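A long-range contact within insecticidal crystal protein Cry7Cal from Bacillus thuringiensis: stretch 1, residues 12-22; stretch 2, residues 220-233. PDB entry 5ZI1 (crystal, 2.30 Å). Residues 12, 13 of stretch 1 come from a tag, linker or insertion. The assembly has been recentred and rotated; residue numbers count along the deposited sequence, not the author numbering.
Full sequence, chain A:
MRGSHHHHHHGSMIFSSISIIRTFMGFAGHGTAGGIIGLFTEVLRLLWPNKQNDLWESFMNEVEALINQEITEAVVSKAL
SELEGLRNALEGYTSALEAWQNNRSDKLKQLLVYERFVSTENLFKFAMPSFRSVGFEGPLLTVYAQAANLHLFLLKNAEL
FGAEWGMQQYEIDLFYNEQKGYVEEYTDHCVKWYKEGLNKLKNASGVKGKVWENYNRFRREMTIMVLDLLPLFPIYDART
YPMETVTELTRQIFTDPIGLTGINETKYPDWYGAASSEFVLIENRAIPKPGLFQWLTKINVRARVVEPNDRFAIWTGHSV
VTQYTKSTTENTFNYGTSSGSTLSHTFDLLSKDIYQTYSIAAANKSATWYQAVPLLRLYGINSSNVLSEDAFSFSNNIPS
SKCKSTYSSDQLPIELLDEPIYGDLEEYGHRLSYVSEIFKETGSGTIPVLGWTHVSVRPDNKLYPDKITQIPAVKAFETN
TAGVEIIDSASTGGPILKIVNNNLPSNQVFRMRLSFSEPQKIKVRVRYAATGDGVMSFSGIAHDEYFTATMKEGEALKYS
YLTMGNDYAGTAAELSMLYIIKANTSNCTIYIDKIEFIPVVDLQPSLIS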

# COMPACT_ATOMS: atom_id res chain seq x y z
N SER A 12 11.07 7.77 -14.35
CA SER A 12 10.52 6.45 -14.09
C SER A 12 9.01 6.53 -13.85
O SER A 12 8.50 7.48 -13.23
CB SER A 12 11.22 5.79 -12.90
OG SER A 12 10.58 4.57 -12.50
N MET A 13 8.29 5.52 -14.34
CA MET A 13 6.84 5.51 -14.17
C MET A 13 6.45 5.03 -12.78
O MET A 13 5.49 5.55 -12.19
CB MET A 13 6.20 4.62 -15.24
CG MET A 13 4.73 4.45 -15.02
SD MET A 13 4.22 2.75 -15.23
CE MET A 13 5.22 1.87 -14.07
N ILE A 14 7.17 4.05 -12.24
CA ILE A 14 6.90 3.60 -10.88
C ILE A 14 7.12 4.73 -9.88
O ILE A 14 6.37 4.87 -8.90
CB ILE A 14 7.78 2.37 -10.55
CG1 ILE A 14 7.25 1.14 -11.29
CG2 ILE A 14 7.87 2.12 -9.05
CD1 ILE A 14 5.87 0.72 -10.84
N PHE A 15 8.11 5.58 -10.13
CA PHE A 15 8.39 6.66 -9.20
C PHE A 15 7.39 7.78 -9.34
O PHE A 15 7.08 8.46 -8.35
CB PHE A 15 9.81 7.21 -9.38
CG PHE A 15 10.22 8.17 -8.30
CD1 PHE A 15 10.63 7.70 -7.06
CD2 PHE A 15 10.17 9.55 -8.51
CE1 PHE A 15 11.00 8.58 -6.04
CE2 PHE A 15 10.54 10.43 -7.50
CZ PHE A 15 10.95 9.95 -6.26
N SER A 16 6.91 8.02 -10.56
CA SER A 16 5.79 8.93 -10.74
C SER A 16 4.58 8.44 -9.96
O SER A 16 3.86 9.24 -9.35
CB SER A 16 5.44 9.05 -12.22
OG SER A 16 6.22 10.06 -12.83
N SER A 17 4.34 7.13 -9.97
CA SER A 17 3.18 6.60 -9.27
C SER A 17 3.35 6.75 -7.77
O SER A 17 2.40 7.12 -7.06
CB SER A 17 2.97 5.13 -9.63
OG SER A 17 2.74 5.03 -11.02
N ILE A 18 4.55 6.47 -7.26
CA ILE A 18 4.81 6.68 -5.84
C ILE A 18 4.54 8.13 -5.47
O ILE A 18 3.88 8.43 -4.47
CB ILE A 18 6.24 6.26 -5.49
CG1 ILE A 18 6.45 4.76 -5.72
CG2 ILE A 18 6.54 6.61 -4.06
CD1 ILE A 18 6.23 3.92 -4.49
N SER A 19 5.03 9.06 -6.31
CA SER A 19 4.86 10.48 -6.02
C SER A 19 3.39 10.88 -6.01
O SER A 19 2.95 11.61 -5.11
CB SER A 19 5.64 11.31 -7.03
OG SER A 19 6.96 10.80 -7.18
N ILE A 20 2.61 10.40 -6.98
CA ILE A 20 1.18 10.72 -7.03
C ILE A 20 0.51 10.32 -5.73
O ILE A 20 -0.16 11.13 -5.08
CB ILE A 20 0.49 10.03 -8.21
CG1 ILE A 20 1.03 10.57 -9.53
CG2 ILE A 20 -1.05 10.20 -8.09
CD1 ILE A 20 0.94 9.57 -10.66
N ILE A 21 0.69 9.06 -5.32
CA ILE A 21 0.10 8.57 -4.08
C ILE A 21 0.49 9.47 -2.93
O ILE A 21 -0.36 9.97 -2.18
CB ILE A 21 0.55 7.12 -3.81
CG1 ILE A 21 0.14 6.21 -4.96
CG2 ILE A 21 0.05 6.62 -2.45
CD1 ILE A 21 -1.27 5.82 -4.96
N ARG A 22 1.80 9.72 -2.80
CA ARG A 22 2.32 10.52 -1.71
C ARG A 22 1.69 11.91 -1.71
O ARG A 22 1.29 12.42 -0.66
CB ARG A 22 3.84 10.62 -1.83
CG ARG A 22 4.52 11.47 -0.80
CD ARG A 22 5.84 11.96 -1.35
NE ARG A 22 5.62 13.09 -2.23
CZ ARG A 22 6.24 13.26 -3.40
NH1 ARG A 22 7.11 12.35 -3.83
NH2 ARG A 22 5.97 14.33 -4.13
N ARG A 220 3.10 -6.42 -7.01
CA ARG A 220 3.91 -5.35 -6.45
C ARG A 220 3.64 -4.03 -7.16
O ARG A 220 3.34 -3.02 -6.52
CB ARG A 220 5.40 -5.68 -6.55
CG ARG A 220 6.27 -4.58 -6.01
CD ARG A 220 7.74 -4.96 -6.03
NE ARG A 220 8.29 -4.87 -7.38
CZ ARG A 220 8.58 -5.92 -8.15
NH1 ARG A 220 8.39 -7.15 -7.70
NH2 ARG A 220 9.07 -5.72 -9.36
N GLU A 221 3.71 -4.03 -8.49
CA GLU A 221 3.53 -2.79 -9.23
C GLU A 221 2.09 -2.27 -9.16
O GLU A 221 1.88 -1.06 -9.03
CB GLU A 221 3.97 -2.98 -10.68
CG GLU A 221 5.52 -3.22 -10.82
CD GLU A 221 5.99 -3.04 -12.25
OE1 GLU A 221 5.18 -2.57 -13.08
OE2 GLU A 221 7.17 -3.35 -12.55
N MET A 222 1.09 -3.16 -9.24
CA MET A 222 -0.31 -2.71 -9.23
C MET A 222 -0.79 -2.30 -7.85
O MET A 222 -1.75 -1.53 -7.74
CB MET A 222 -1.25 -3.78 -9.80
CG MET A 222 -0.91 -4.15 -11.21
SD MET A 222 -1.01 -2.73 -12.31
CE MET A 222 -2.81 -2.60 -12.46
N THR A 223 -0.15 -2.83 -6.80
CA THR A 223 -0.34 -2.26 -5.47
C THR A 223 0.02 -0.78 -5.48
O THR A 223 -0.76 0.06 -5.00
CB THR A 223 0.52 -3.04 -4.47
OG1 THR A 223 0.02 -4.38 -4.40
CG2 THR A 223 0.49 -2.41 -3.09
N ILE A 224 1.18 -0.45 -6.07
CA ILE A 224 1.65 0.93 -6.15
C ILE A 224 0.81 1.74 -7.12
O ILE A 224 0.49 2.90 -6.87
CB ILE A 224 3.13 0.95 -6.56
CG1 ILE A 224 4.02 0.33 -5.48
CG2 ILE A 224 3.58 2.36 -6.91
CD1 ILE A 224 5.48 0.26 -5.87
N MET A 225 0.50 1.18 -8.28
CA MET A 225 -0.22 1.95 -9.29
C MET A 225 -1.71 2.09 -8.97
O MET A 225 -2.29 3.15 -9.21
CB MET A 225 -0.04 1.33 -10.67
CG MET A 225 1.30 1.68 -11.33
SD MET A 225 1.41 1.11 -13.04
CE MET A 225 2.03 -0.55 -12.78
N VAL A 226 -2.33 1.04 -8.42
CA VAL A 226 -3.78 1.05 -8.25
C VAL A 226 -4.22 0.96 -6.80
O VAL A 226 -4.93 1.85 -6.32
CB VAL A 226 -4.42 -0.05 -9.09
CG1 VAL A 226 -5.96 -0.07 -8.86
CG2 VAL A 226 -4.10 0.17 -10.55
N LEU A 227 -3.83 -0.11 -6.08
CA LEU A 227 -4.45 -0.36 -4.78
C LEU A 227 -4.18 0.77 -3.78
O LEU A 227 -5.07 1.12 -2.99
CB LEU A 227 -3.96 -1.68 -4.19
CG LEU A 227 -4.11 -2.94 -5.02
CD1 LEU A 227 -3.72 -4.17 -4.18
CD2 LEU A 227 -5.54 -3.03 -5.58
N ASP A 228 -2.97 1.33 -3.81
CA ASP A 228 -2.62 2.40 -2.88
C ASP A 228 -3.49 3.63 -3.07
O ASP A 228 -3.53 4.48 -2.18
CB ASP A 228 -1.13 2.75 -3.02
CG ASP A 228 -0.21 1.66 -2.46
OD1 ASP A 228 -0.69 0.77 -1.73
OD2 ASP A 228 1.02 1.70 -2.75
N LEU A 229 -4.16 3.77 -4.21
CA LEU A 229 -5.12 4.84 -4.40
C LEU A 229 -6.40 4.62 -3.60
O LEU A 229 -7.02 5.59 -3.16
CB LEU A 229 -5.50 4.97 -5.88
CG LEU A 229 -4.54 5.59 -6.88
CD1 LEU A 229 -5.20 5.55 -8.26
CD2 LEU A 229 -4.16 7.02 -6.49
N LEU A 230 -6.82 3.36 -3.41
CA LEU A 230 -8.17 3.05 -2.94
C LEU A 230 -8.46 3.47 -1.50
O LEU A 230 -9.60 3.85 -1.21
CB LEU A 230 -8.47 1.55 -3.10
CG LEU A 230 -8.34 1.03 -4.54
CD1 LEU A 230 -8.66 -0.44 -4.64
CD2 LEU A 230 -9.21 1.83 -5.49
N PRO A 231 -7.49 3.45 -0.58
CA PRO A 231 -7.79 3.99 0.77
C PRO A 231 -8.12 5.47 0.77
O PRO A 231 -8.80 5.94 1.68
CB PRO A 231 -6.50 3.70 1.56
CG PRO A 231 -5.81 2.62 0.80
CD PRO A 231 -6.16 2.82 -0.63
N LEU A 232 -7.65 6.23 -0.22
CA LEU A 232 -7.95 7.65 -0.24
C LEU A 232 -9.38 7.94 -0.66
O LEU A 232 -9.93 8.97 -0.24
CB LEU A 232 -6.99 8.36 -1.19
CG LEU A 232 -5.54 8.32 -0.70
CD1 LEU A 232 -4.56 8.64 -1.81
CD2 LEU A 232 -5.40 9.29 0.44
N PHE A 233 -9.97 7.07 -1.48
CA PHE A 233 -11.29 7.35 -2.04
C PHE A 233 -12.33 7.76 -1.00
O PHE A 233 -12.94 8.83 -1.17
CB PHE A 233 -11.77 6.13 -2.86
CG PHE A 233 -11.03 5.95 -4.18
CD1 PHE A 233 -9.96 6.76 -4.51
CD2 PHE A 233 -11.43 4.97 -5.08
CE1 PHE A 233 -9.29 6.58 -5.71
CE2 PHE A 233 -10.78 4.81 -6.28
CZ PHE A 233 -9.70 5.60 -6.60

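Two helical segments more than 200 residues apart in sequence pack through apolar side chains, burying 511 Å² in total with no hydrogen bond between them. The axes of helix 13-22 and helix 220-227 approach to 8.9 Å and cross at 42°, with both helices running in broadly the same direction. Ile 21 gives the most surface, 106 Å². Its CA-to-CB bond points sideways, but chi1 and chi2, both m, bring the end of the side chain in: CD1 lies 3.5 Å from CD2 of Leu 229 and 3.6 Å from CB of Asp 228, while CG1 rests 3.8 Å from the backbone O of Ile 224. Asp 228 thus offers its methylene to the isoleucine, and its carboxylate oxygens are hydrogen-bonded elsewhere in the structure. Ile 224, covering 87 Å², is the counterpart on the second helix. Its CG2 methyl meets both CB of Ser 17 and CD1 of Ile 18 at 3.9 Å, and its CD1 reaches to 4.4 Å from CG2 of Ile 14; a branched aliphatic side chain can touch all three residues at once. Ile 14, the third large contributor at 60 Å², extends its CD1 to 4.0 Å from CG of Glu 221 and to 4.5 Å from CE of Met 225. The CA-to-CB bond of Ser 17 points toward the second stretch, where the CA atoms of Ser 17 and Met 225 are 5.8 Å apart, a spacing its small side chain suits. Its OG donates a hydrogen bond to O of Met 13 (3.0 Å), so the hydroxyl is satisfied within its own helix even as OG lies 3.7 Å from CG of Met 225. At the start of the first helix, the tag-derived Met 13 adds a sulfur contact, its SD 3.9 Å from SD of Met 225.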